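Local coordinates for protein Ddb_g0293866 (Dictyostelium discoideum, PDB 5LW6) that binds ADP-ribose through this macrodomain, part of a longer protein that probably binds poly-ADP-ribose and may act as a DNA damage sensor, at residues E75-A80 with E243-L248; K97-K102 with K144-E149; S112-K115 with K120-K123; I128-E131 with E137-N140; N178-C183 with K188-S193. All blocks are in the same frame, centred on the assembly; numbering follows the deposited sequence. Where two conformers were deposited one is given.

How the contacts relate
Contacts 1 and 2 lie in the core, whereas contacts 3, 4 and 5 are partly buried and reach the surface. Contact 1 joins helix 70-87 to helix 237-253 through a tyrosine, and contact 2 sets a selenomethionine against a phenylalanine on the other side of the sheet. Contacts 2, 4 and 5 all reach that sheet: contacts 4 and 5 sit at its two outermost strands, on opposite sides of the chain's centre and about 25 Å apart between centres. Contact 3 is wholly apolar across its segments, while contacts 4 and 5 add hydrogen bonds to backbone groups. The salt bridge Lys102-Glu131 ties contact 2 to contact 4, and Lys188-Glu243 ties contact 5 to contact 1.

Contact 1 (E75-A80 with E243-L248); sequences EISANA and ETYHSL
Tyr245 reaches from helix 237-253 to Ile76, Ser77 and Ala80 of helix 70-87, joining two helices that pack beside each other against the sheet of the macrodomain's alpha/beta/alpha fold. The short helical segments run 32° apart with axes 10.0 Å from each other, a spacing that the aromatic ring bridges. Packing is tight at the root of the tyrosine, where Ala80 CB lies 3.7 Å from Tyr245 CB. The tyrosine CG stands anti to its own carbonyl carbon (chi1 -82°), which carries the ring over to helix 70-87. There Ser77 CA sits over one face, 4.1 Å from the ring centroid in a CH-pi contact, and Ile76 CG2 touches Tyr245 CD2 obliquely at 4.1 Å. Elsewhere on helix 70-87 the setting is looser: Asn79 is exposed, Glu75 is partly so, and neither meets residues 243-248. His246, although buried, comes no closer than 5.3 Å to the other segment and bonds instead to Glu83. The buried phenol oxygen has its stronger partner in the backbone N of Ile61. A leucine in place of Tyr245 would probably leave that amide without its mate and open a gap beneath Ser77. Across the helices themselves the polar link is weak: Ser77 OG, anti to its backbone N, donates to Tyr245 OH over 3.2 Å.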
# COMPACT_ATOMS: atom_id res chain seq x y z
N GLU A 75 -12.21 4.12 8.78
CA GLU A 75 -12.81 2.95 9.43
C GLU A 75 -12.34 1.66 8.73
O GLU A 75 -12.00 0.64 9.38
CB GLU A 75 -14.35 3.09 9.39
CG GLU A 75 -15.15 1.89 8.90
CD GLU A 75 -16.54 2.33 8.51
OE1 GLU A 75 -17.12 3.20 9.25
OE2 GLU A 75 -17.03 1.82 7.47
N ILE A 76 -12.33 1.68 7.40
CA ILE A 76 -11.95 0.50 6.64
C ILE A 76 -10.47 0.17 6.88
O ILE A 76 -10.15 -0.95 7.19
CB ILE A 76 -12.23 0.69 5.16
CG1 ILE A 76 -13.71 0.63 4.90
CG2 ILE A 76 -11.52 -0.36 4.28
CD1 ILE A 76 -14.09 1.25 3.60
N SER A 77 -9.60 1.17 6.77
CA SER A 77 -8.20 1.03 6.96
C SER A 77 -7.93 0.46 8.37
O SER A 77 -7.20 -0.52 8.56
CB SER A 77 -7.54 2.47 6.90
OG SER A 77 -6.18 2.34 7.08
N ALA A 78 -8.47 1.13 9.38
CA ALA A 78 -8.18 0.74 10.78
C ALA A 78 -8.66 -0.67 11.05
O ALA A 78 -7.98 -1.47 11.69
CB ALA A 78 -8.85 1.66 11.78
N ASN A 79 -9.87 -0.97 10.58
CA ASN A 79 -10.41 -2.27 10.80
C ASN A 79 -9.59 -3.37 10.07
O ASN A 79 -9.36 -4.45 10.62
CB ASN A 79 -11.92 -2.30 10.46
CG ASN A 79 -12.82 -1.76 11.63
OD1 ASN A 79 -13.97 -1.37 11.40
ND2 ASN A 79 -12.31 -1.74 12.87
N ALA A 80 -9.17 -3.13 8.83
CA ALA A 80 -8.44 -4.10 8.06
C ALA A 80 -7.07 -4.34 8.73
O ALA A 80 -6.58 -5.48 8.81
CB ALA A 80 -8.25 -3.64 6.63
N GLU A 243 -11.33 -4.69 -0.09
CA GLU A 243 -10.68 -5.74 -0.83
C GLU A 243 -9.24 -5.34 -1.20
O GLU A 243 -8.37 -6.18 -1.26
CB GLU A 243 -11.47 -6.03 -2.10
CG GLU A 243 -10.88 -7.08 -3.02
CD GLU A 243 -10.70 -8.50 -2.51
OE1 GLU A 243 -11.16 -8.91 -1.41
OE2 GLU A 243 -10.08 -9.29 -3.32
N THR A 244 -9.02 -4.06 -1.49
CA THR A 244 -7.66 -3.52 -1.75
C THR A 244 -6.75 -3.82 -0.54
O THR A 244 -5.64 -4.32 -0.71
CB THR A 244 -7.66 -2.06 -2.14
OG1 THR A 244 -8.66 -1.76 -3.15
CG2 THR A 244 -6.35 -1.68 -2.66
N TYR A 245 -7.22 -3.55 0.65
CA TYR A 245 -6.42 -3.85 1.82
C TYR A 245 -6.17 -5.33 1.97
O TYR A 245 -5.07 -5.79 2.22
CB TYR A 245 -7.05 -3.29 3.11
CG TYR A 245 -6.76 -1.83 3.33
CD1 TYR A 245 -5.55 -1.41 3.88
CD2 TYR A 245 -7.64 -0.86 2.97
CE1 TYR A 245 -5.28 -0.07 4.06
CE2 TYR A 245 -7.37 0.49 3.16
CZ TYR A 245 -6.17 0.89 3.69
OH TYR A 245 -5.87 2.28 3.85
N HIS A 246 -7.21 -6.13 1.78
CA HIS A 246 -7.02 -7.60 1.82
C HIS A 246 -5.99 -8.08 0.83
O HIS A 246 -5.14 -8.85 1.16
CB HIS A 246 -8.36 -8.31 1.62
CG HIS A 246 -9.26 -8.24 2.80
ND1 HIS A 246 -10.64 -8.20 2.70
CD2 HIS A 246 -8.99 -8.24 4.13
CE1 HIS A 246 -11.17 -8.12 3.92
NE2 HIS A 246 -10.18 -8.19 4.81
N SER A 247 -6.07 -7.61 -0.41
CA SER A 247 -5.08 -7.93 -1.42
C SER A 247 -3.68 -7.52 -1.02
O SER A 247 -2.69 -8.27 -1.25
CB SER A 247 -5.46 -7.20 -2.70
OG SER A 247 -6.61 -7.81 -3.17
N LEU A 248 -3.55 -6.32 -0.49
CA LEU A 248 -2.25 -5.85 -0.06
C LEU A 248 -1.66 -6.76 1.00
O LEU A 248 -0.49 -7.12 0.97
CB LEU A 248 -2.42 -4.41 0.42
CG LEU A 248 -1.19 -3.76 1.01
CD1 LEU A 248 -0.05 -3.71 -0.01
CD2 LEU A 248 -1.56 -2.36 1.49

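Contact 2 (K97-K102 with K144-E149)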
# COMPACT_ATOMS: atom_id res chain seq x y z
N LYS A 97 3.85 0.44 8.29
CA LYS A 97 4.03 1.88 8.34
C LYS A 97 3.15 2.49 7.34
O LYS A 97 3.36 2.35 6.13
CB LYS A 97 5.49 2.30 8.10
CG LYS A 97 6.41 1.65 9.15
CD LYS A 97 7.77 2.32 9.22
CE LYS A 97 8.64 1.66 10.30
NZ LYS A 97 10.00 2.25 10.21
N MSE A 98 2.16 3.22 7.82
CA MSE A 98 1.20 3.80 6.90
C MSE A 98 1.56 5.24 6.72
O MSE A 98 1.63 6.03 7.65
CB MSE A 98 -0.22 3.67 7.35
CG MSE A 98 -1.21 4.18 6.33
SE MSE A 98 -3.08 3.87 6.89
CE MSE A 98 -3.12 5.30 8.03
N MSE A 99 1.71 5.65 5.49
CA MSE A 99 2.17 6.98 5.16
C MSE A 99 0.95 7.84 4.89
O MSE A 99 0.18 7.57 4.01
CB MSE A 99 3.03 6.92 3.88
CG MSE A 99 4.24 5.99 4.14
SE MSE A 99 5.40 5.76 2.58
CE MSE A 99 4.22 4.52 1.52
N VAL A 100 0.80 8.92 5.62
CA VAL A 100 -0.33 9.82 5.52
C VAL A 100 0.13 11.24 5.12
O VAL A 100 1.04 11.81 5.74
CB VAL A 100 -1.14 9.85 6.87
CG1 VAL A 100 -2.24 10.88 6.83
CG2 VAL A 100 -1.62 8.47 7.30
N GLU A 101 -0.48 11.82 4.09
CA GLU A 101 -0.07 13.14 3.67
C GLU A 101 -0.46 14.17 4.74
O GLU A 101 -1.45 14.02 5.47
CB GLU A 101 -0.61 13.45 2.28
CG GLU A 101 0.03 12.57 1.20
CD GLU A 101 -0.55 12.78 -0.19
OE1 GLU A 101 -1.22 13.83 -0.40
OE2 GLU A 101 -0.41 11.86 -1.06
N LYS A 102 0.39 15.17 4.88
CA LYS A 102 0.23 16.19 5.96
C LYS A 102 -1.16 16.75 5.98
O LYS A 102 -1.72 17.07 7.05
CB LYS A 102 1.18 17.35 5.67
CG LYS A 102 1.24 18.40 6.77
CD LYS A 102 2.25 19.53 6.44
CE LYS A 102 1.87 20.31 5.18
NZ LYS A 102 2.91 21.29 4.74
N LYS A 144 10.89 -3.54 3.72
CA LYS A 144 11.26 -4.32 2.59
C LYS A 144 10.25 -4.31 1.44
O LYS A 144 10.63 -4.62 0.27
CB LYS A 144 11.60 -5.76 3.02
CG LYS A 144 12.87 -5.78 3.81
CD LYS A 144 13.31 -7.23 4.00
CE LYS A 144 14.45 -7.36 5.05
NZ LYS A 144 15.66 -6.99 4.30
N LEU A 145 9.00 -3.96 1.75
CA LEU A 145 7.95 -3.88 0.78
C LEU A 145 7.41 -2.42 0.79
O LEU A 145 7.17 -1.85 1.82
CB LEU A 145 6.77 -4.84 1.01
CG LEU A 145 7.15 -6.33 1.01
CD1 LEU A 145 7.58 -6.64 2.41
CD2 LEU A 145 5.96 -7.20 0.59
N PHE A 146 7.30 -1.84 -0.39
CA PHE A 146 6.88 -0.45 -0.54
C PHE A 146 5.70 -0.43 -1.51
O PHE A 146 5.86 -0.84 -2.64
CB PHE A 146 8.02 0.42 -1.08
CG PHE A 146 7.69 1.89 -1.08
CD1 PHE A 146 7.00 2.48 -2.13
CD2 PHE A 146 7.98 2.66 -0.01
CE1 PHE A 146 6.64 3.81 -2.14
CE2 PHE A 146 7.67 4.00 0.01
CZ PHE A 146 6.97 4.60 -1.00
N ALA A 147 4.55 0.04 -1.04
CA ALA A 147 3.30 0.08 -1.82
C ALA A 147 3.06 1.49 -2.30
O ALA A 147 3.26 2.49 -1.54
CB ALA A 147 2.15 -0.36 -1.00
N THR A 148 2.57 1.58 -3.54
CA THR A 148 2.19 2.83 -4.17
C THR A 148 0.85 2.69 -4.88
O THR A 148 0.59 1.67 -5.49
CB THR A 148 3.32 3.29 -5.16
OG1 THR A 148 3.04 4.59 -5.67
CG2 THR A 148 3.52 2.34 -6.29
N GLU A 149 0.04 3.75 -4.89
CA GLU A 149 -1.24 3.69 -5.62
C GLU A 149 -0.96 3.77 -7.12
O GLU A 149 -0.01 4.44 -7.55
CB GLU A 149 -2.10 4.84 -5.24
CG GLU A 149 -2.53 4.72 -3.78
CD GLU A 149 -3.57 5.76 -3.31
OE1 GLU A 149 -4.15 6.56 -4.14
OE2 GLU A 149 -3.74 5.84 -2.09
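The side chains of Met99, a selenomethionine introduced for the crystal work, and Phe146 cross at about a right angle, and nearly the whole contact lies where their ends meet. The Met99 chain runs straight to the selenium before bending at the last torsion (chi3 -75°), which turns the terminal methyl toward CZ and CE2 of the phenyl ring. Met99 CE then lies 3.7 Å from Phe146 CZ, while Met99 SE is 3.9 Å from Phe146 CE2. The selenium stands 4.8 Å from the ring centroid and 57° off its normal, an oblique form of the Met-aromatic contact. Phe146 sends its ring to this place with CG anti to the backbone N (chi1 -173°). The same methyl also packs near the backbone, with Met99 CE 3.8 Å from Ala147 O. The interaction is apolar, probably helped by the polarisable selenium, and all three residues are buried. Strands 95-101 and 145-149 are not direct neighbours: parallel strand 55-59 runs between them, so the two side chains meet across it. Phe146 rests on Ala57 of that strand and meets the ring of Phe139, which itself packs on helix 161-167, while strand 125-130 flanks strand 95-101 farther out.

Contact 3 (S112-K115 with K120-K123)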
# COMPACT_ATOMS: atom_id res chain seq x y z
N SER A 112 -9.24 8.54 15.82
CA SER A 112 -10.17 7.65 15.18
C SER A 112 -9.55 6.29 15.06
O SER A 112 -10.22 5.27 15.33
CB SER A 112 -10.52 8.12 13.76
OG SER A 112 -11.63 7.38 13.30
N PHE A 113 -8.28 6.23 14.64
CA PHE A 113 -7.58 4.99 14.67
C PHE A 113 -7.57 4.38 16.06
O PHE A 113 -7.84 3.17 16.21
CB PHE A 113 -6.14 5.03 14.08
CG PHE A 113 -6.13 4.97 12.58
CD1 PHE A 113 -6.32 6.08 11.86
CD2 PHE A 113 -5.86 3.82 11.92
CE1 PHE A 113 -6.31 6.06 10.45
CE2 PHE A 113 -5.91 3.74 10.53
CZ PHE A 113 -6.14 4.86 9.77
N LYS A 114 -7.24 5.19 17.07
CA LYS A 114 -7.21 4.69 18.43
C LYS A 114 -8.52 4.07 18.86
O LYS A 114 -8.54 3.01 19.49
CB LYS A 114 -6.93 5.81 19.42
CG LYS A 114 -5.51 6.24 19.54
CD LYS A 114 -5.37 7.32 20.65
CE LYS A 114 -3.93 7.85 20.76
NZ LYS A 114 -3.83 8.83 21.87
N LYS A 115 -9.61 4.66 18.42
CA LYS A 115 -10.93 4.20 18.76
C LYS A 115 -11.20 2.83 18.14
O LYS A 115 -11.67 1.92 18.81
CB LYS A 115 -11.95 5.24 18.32
CG LYS A 115 -13.39 4.85 18.45
CD LYS A 115 -14.34 5.80 17.66
CE LYS A 115 -15.81 5.59 18.11
NZ LYS A 115 -16.94 6.23 17.32
N LYS A 120 -5.80 -0.17 22.19
CA LYS A 120 -4.71 -1.14 22.25
C LYS A 120 -4.03 -1.05 20.90
O LYS A 120 -4.06 -1.94 20.10
CB LYS A 120 -5.18 -2.54 22.57
CG LYS A 120 -5.73 -2.71 24.01
CD LYS A 120 -6.45 -4.02 24.21
CE LYS A 120 -7.80 -3.96 23.55
NZ LYS A 120 -8.50 -5.24 23.73
N TRP A 121 -3.37 0.06 20.69
CA TRP A 121 -2.63 0.28 19.43
C TRP A 121 -1.46 -0.68 19.33
O TRP A 121 -0.59 -0.70 20.17
CB TRP A 121 -2.18 1.72 19.39
CG TRP A 121 -1.62 2.18 18.12
CD1 TRP A 121 -0.53 1.68 17.43
CD2 TRP A 121 -2.11 3.31 17.33
NE1 TRP A 121 -0.31 2.42 16.29
CE2 TRP A 121 -1.24 3.43 16.22
CE3 TRP A 121 -3.16 4.21 17.48
CZ2 TRP A 121 -1.43 4.40 15.27
CZ3 TRP A 121 -3.32 5.19 16.60
CH2 TRP A 121 -2.48 5.26 15.44
N ASP A 122 -1.43 -1.52 18.31
CA ASP A 122 -0.35 -2.49 18.13
C ASP A 122 0.99 -1.83 17.90
O ASP A 122 1.11 -1.00 17.02
CB ASP A 122 -0.72 -3.40 16.95
CG ASP A 122 0.05 -4.68 16.94
OD1 ASP A 122 1.31 -4.63 16.94
OD2 ASP A 122 -0.61 -5.75 17.01
N LYS A 123 2.01 -2.17 18.70
CA LYS A 123 3.39 -1.63 18.55
C LYS A 123 3.96 -1.80 17.15
O LYS A 123 4.84 -1.08 16.78
CB LYS A 123 4.39 -2.27 19.57
CG LYS A 123 4.54 -3.78 19.42
CD LYS A 123 5.48 -4.54 20.42
CE LYS A 123 5.64 -5.96 19.85
NZ LYS A 123 6.26 -6.97 20.74
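Phe113 and Lys114, consecutive residues near the end of helix 107-116, both press on the six-membered part of the Trp121 indole as the chain returns toward strand 125-130. Residues 120-123 lie in the loop that links this helix to that strand, at the margin of the macrodomain's alpha/beta/alpha fold. At Phe113 the touching atom is the beta carbon: Phe113 CB lies 3.8 Å from Trp121 CZ3 and 3.9 Å from Trp121 CH2, approaching the indole obliquely. Its own ring continues away from the tryptophan, to Ser77 and Ala78 of helix 70-87 and to Phe125 and Ile127 of strand 125-130. One residue on, Lys114 meets the indole with its first methylene beyond CB. Lys114 CG reaches the edge near the ring plane, 3.7 Å from Trp121 CE3. The two side chains cross at about a right angle, and the lysine, extended beyond CG, carries its ammonium end away from the indole. Trp121 CG is anti to the backbone N (chi1 -170°), a setting that brings the benzo part of the ring against the helix. The indole nitrogen is used elsewhere, as Trp121 NE1 bonds to the carbonyl oxygen of Phe125, and Phe117 meets the indole edge-to-face. The contact is therefore apolar, with the lysine contributing hydrocarbon rather than charge: the helix and the returning chain meet here through van der Waals contact.

Contact 4 (I128-E131 with E137-N140); sequences IKIE and EQFN
Glu137 CG lies between its backbone N and carbonyl carbon (chi1 61°), and the chain extends beyond it, bringing the carboxylate to the backbone at the end of strand 125-130, beside Ile130. Ile130 has its CG1 in the equivalent position, with CG2 anti to the carbonyl carbon and turned to the glutamate. Glu137 OE2 accepts the amide of Glu131, 2.8 Å from Glu131 N with an N-H...O angle of 151°. The donor comes from above the carboxylate, 46° out of its plane. The carboxylate lies against the isoleucine backbone, with Glu137 OE2 3.4 Å from Ile130 CA. In the macrodomain sheet 125-130 is an outermost strand, and the glutamate ties the loop that follows back onto its end. Glu137 OE1 lies 3.1 Å from Lys129 O; both are acceptors, so this approach is probably unfavourable, and the hydrogen bond from Glu131 N may compensate for it. Ile130 CG2 also meets Gln138 CB at 4.2 Å, while Gln138 NE2 is bound by the carbonyl oxygens of Ser133 and Ser135. Glu131 leads its own carboxylate away to a salt bridge with Lys102, and Glu131 OE1 is 5.5 Å from Glu137 OE2, two like charges not in contact.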
# COMPACT_ATOMS: atom_id res chain seq x y z
N ILE A 128 3.07 7.51 9.64
CA ILE A 128 4.18 8.40 9.33
C ILE A 128 3.62 9.51 8.46
O ILE A 128 2.99 9.21 7.43
CB ILE A 128 5.22 7.69 8.44
CG1 ILE A 128 5.70 6.42 9.13
CG2 ILE A 128 6.39 8.60 8.03
CD1 ILE A 128 6.21 6.63 10.53
N LYS A 129 3.82 10.75 8.88
CA LYS A 129 3.36 11.92 8.14
C LYS A 129 4.35 12.24 7.04
O LYS A 129 5.55 12.27 7.33
CB LYS A 129 3.25 13.11 9.12
CG LYS A 129 2.70 14.39 8.48
CD LYS A 129 2.45 15.51 9.49
CE LYS A 129 3.73 16.07 10.07
NZ LYS A 129 3.37 17.10 11.09
N ILE A 130 3.90 12.38 5.80
CA ILE A 130 4.75 12.80 4.71
C ILE A 130 4.18 14.08 4.11
O ILE A 130 2.96 14.32 4.20
CB ILE A 130 4.92 11.65 3.66
CG1 ILE A 130 3.58 11.24 3.02
CG2 ILE A 130 5.61 10.46 4.35
CD1 ILE A 130 3.68 10.51 1.70
N GLU A 131 5.01 14.91 3.51
CA GLU A 131 4.53 16.18 3.03
C GLU A 131 3.53 16.04 1.88
O GLU A 131 2.49 16.69 1.89
CB GLU A 131 5.72 17.05 2.62
CG GLU A 131 5.33 18.34 1.93
CD GLU A 131 4.80 19.38 2.90
OE1 GLU A 131 5.09 19.27 4.12
OE2 GLU A 131 4.12 20.32 2.40
N GLU A 137 11.13 11.89 1.85
CA GLU A 137 11.16 11.28 3.20
C GLU A 137 10.47 9.94 3.27
O GLU A 137 10.66 9.19 4.17
CB GLU A 137 10.49 12.26 4.18
CG GLU A 137 9.02 12.50 3.77
CD GLU A 137 8.21 13.47 4.64
OE1 GLU A 137 8.08 13.19 5.89
OE2 GLU A 137 7.67 14.46 4.05
N GLN A 138 9.66 9.60 2.29
CA GLN A 138 8.92 8.35 2.32
C GLN A 138 9.67 7.07 2.01
O GLN A 138 9.21 5.99 2.29
CB GLN A 138 7.76 8.47 1.35
CG GLN A 138 8.02 8.23 -0.08
CD GLN A 138 6.78 8.62 -0.92
OE1 GLN A 138 5.82 7.84 -1.03
NE2 GLN A 138 6.77 9.84 -1.43
N PHE A 139 10.88 7.18 1.49
CA PHE A 139 11.54 6.03 0.92
C PHE A 139 12.51 5.29 1.86
O PHE A 139 12.77 4.11 1.63
CB PHE A 139 12.25 6.49 -0.34
CG PHE A 139 11.30 6.96 -1.38
CD1 PHE A 139 10.37 6.11 -1.94
CD2 PHE A 139 11.29 8.26 -1.77
CE1 PHE A 139 9.49 6.58 -2.87
CE2 PHE A 139 10.36 8.76 -2.64
CZ PHE A 139 9.45 7.89 -3.20
N ASN A 140 13.01 5.96 2.90
CA ASN A 140 13.93 5.29 3.77
C ASN A 140 13.32 5.00 5.14
O ASN A 140 13.91 5.34 6.16
CB ASN A 140 15.25 6.10 3.89
CG ASN A 140 16.44 5.28 4.36
OD1 ASN A 140 16.40 4.08 4.38
ND2 ASN A 140 17.51 5.95 4.70

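Contact 5 (N178-C183 with K188-S193); sequences NLYPNC and KVYPIS
Tyr180 OH donates a short hydrogen bond, 2.6 Å, to Pro191 O, fastening the residue that follows helix 169-179 to the outermost strand 189-193 of the macrodomain sheet. The donor is tilted 17° from the carbonyl plane, while the acceptor lies in plane at the phenol edge. Behind the hydroxyl the two tyrosines form a T-shaped pair: the edge of Tyr190 points at the face of Tyr180, with centroids 5.0 Å apart and planes at 81°. Tyr190 CD1 sits over the centre of the Tyr180 ring, and Tyr190 CB adds a CH-pi contact 4.1 Å from its centroid. The opposite face is covered toward its rim by Leu179 CB, leaving the phenol sandwiched. Tyr180 CG is anti to its carbonyl carbon (chi1 -56°), directing the ring at the strand, where Tyr180 CE2 also comes within 4.1 Å of Ile192 CG1. Leu179 CD1 joins the same isoleucine, 4.0 Å from Ile192 CG1. Beyond Tyr180 the chain makes a type I beta turn to Cys183, closed by the bond from Cys183 N to Tyr180 O, and Tyr190 OH bonds to the backbone N of Lys185 in the connection back to the strand. Replacing Tyr180 by an alanine would probably strip Pro191 O of this donor and leave the edge of Tyr190 without its aromatic face. The phenol donates to a backbone carbonyl, so the polar link depends on the strand's main chain and not on the proline ring, and the edge-to-face ring pair, with the hydrogen bond, probably limits how the phenol can turn.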
# COMPACT_ATOMS: atom_id res chain seq x y z
N ASN A 178 5.65 -7.17 -18.40
CA ASN A 178 6.04 -8.57 -18.53
C ASN A 178 5.43 -9.44 -17.50
O ASN A 178 4.96 -10.54 -17.79
CB ASN A 178 7.55 -8.73 -18.57
CG ASN A 178 8.10 -8.39 -19.92
OD1 ASN A 178 7.40 -8.53 -20.95
ND2 ASN A 178 9.35 -7.97 -19.95
N LEU A 179 5.29 -8.91 -16.30
CA LEU A 179 4.68 -9.71 -15.30
C LEU A 179 3.12 -9.76 -15.36
O LEU A 179 2.52 -10.75 -14.91
CB LEU A 179 5.15 -9.21 -13.89
CG LEU A 179 6.57 -9.53 -13.43
CD1 LEU A 179 6.78 -8.77 -12.11
CD2 LEU A 179 6.84 -11.02 -13.25
N TYR A 180 2.51 -8.67 -15.79
CA TYR A 180 1.08 -8.46 -15.76
C TYR A 180 0.62 -7.95 -17.07
O TYR A 180 0.27 -6.77 -17.24
CB TYR A 180 0.73 -7.44 -14.65
CG TYR A 180 1.26 -7.90 -13.31
CD1 TYR A 180 0.78 -9.05 -12.68
CD2 TYR A 180 2.26 -7.17 -12.67
CE1 TYR A 180 1.25 -9.48 -11.43
CE2 TYR A 180 2.76 -7.59 -11.40
CZ TYR A 180 2.27 -8.76 -10.82
OH TYR A 180 2.75 -9.22 -9.61
N PRO A 181 0.66 -8.83 -18.08
CA PRO A 181 0.46 -8.36 -19.42
C PRO A 181 -0.97 -7.88 -19.67
O PRO A 181 -1.21 -7.13 -20.60
CB PRO A 181 0.81 -9.60 -20.29
CG PRO A 181 0.84 -10.74 -19.38
CD PRO A 181 1.19 -10.20 -18.02
N ASN A 182 -1.90 -8.35 -18.87
CA ASN A 182 -3.32 -8.02 -19.00
C ASN A 182 -3.72 -6.85 -18.08
O ASN A 182 -4.86 -6.54 -17.93
CB ASN A 182 -4.17 -9.27 -18.69
CG ASN A 182 -3.92 -10.36 -19.68
OD1 ASN A 182 -3.68 -10.07 -20.83
ND2 ASN A 182 -3.80 -11.60 -19.20
N CYS A 183 -2.72 -6.21 -17.49
CA CYS A 183 -2.91 -4.96 -16.78
C CYS A 183 -3.62 -5.23 -15.46
O CYS A 183 -3.64 -6.34 -15.03
CB CYS A 183 -3.63 -3.97 -17.65
SG CYS A 183 -2.74 -3.50 -19.18
N LYS A 188 -7.19 -4.91 -6.49
CA LYS A 188 -6.09 -5.81 -6.46
C LYS A 188 -4.75 -5.10 -6.35
O LYS A 188 -4.67 -3.91 -6.62
CB LYS A 188 -6.08 -6.73 -7.70
CG LYS A 188 -7.31 -7.64 -7.75
CD LYS A 188 -7.44 -8.66 -6.60
CE LYS A 188 -8.68 -9.60 -6.68
NZ LYS A 188 -9.91 -8.92 -6.14
N VAL A 189 -3.74 -5.82 -5.90
CA VAL A 189 -2.35 -5.32 -5.92
C VAL A 189 -1.44 -6.15 -6.80
O VAL A 189 -1.72 -7.33 -7.10
CB VAL A 189 -1.79 -5.16 -4.49
CG1 VAL A 189 -2.82 -4.43 -3.59
CG2 VAL A 189 -1.41 -6.48 -3.90
N TYR A 190 -0.31 -5.57 -7.20
CA TYR A 190 0.58 -6.09 -8.19
C TYR A 190 2.02 -5.93 -7.69
O TYR A 190 2.58 -4.85 -7.86
CB TYR A 190 0.34 -5.39 -9.52
CG TYR A 190 -1.04 -5.70 -10.00
CD1 TYR A 190 -1.34 -6.82 -10.77
CD2 TYR A 190 -2.08 -4.91 -9.64
CE1 TYR A 190 -2.64 -7.11 -11.14
CE2 TYR A 190 -3.38 -5.25 -9.93
CZ TYR A 190 -3.66 -6.32 -10.73
OH TYR A 190 -4.99 -6.60 -11.01
N PRO A 191 2.57 -6.97 -7.07
CA PRO A 191 3.95 -6.89 -6.55
C PRO A 191 4.98 -7.09 -7.65
O PRO A 191 4.79 -7.96 -8.51
CB PRO A 191 4.03 -7.96 -5.50
CG PRO A 191 2.74 -8.74 -5.58
CD PRO A 191 1.79 -8.10 -6.50
N ILE A 192 6.05 -6.32 -7.61
CA ILE A 192 7.14 -6.46 -8.53
C ILE A 192 8.41 -6.49 -7.69
O ILE A 192 8.72 -5.55 -7.02
CB ILE A 192 7.20 -5.27 -9.50
CG1 ILE A 192 5.94 -5.25 -10.38
CG2 ILE A 192 8.42 -5.26 -10.43
CD1 ILE A 192 5.23 -3.99 -10.22
N SER A 193 9.15 -7.57 -7.75
CA SER A 193 10.40 -7.69 -7.03
C SER A 193 11.51 -6.85 -7.69
O SER A 193 11.67 -6.88 -8.91
CB SER A 193 10.84 -9.14 -6.96
OG SER A 193 12.17 -9.25 -6.44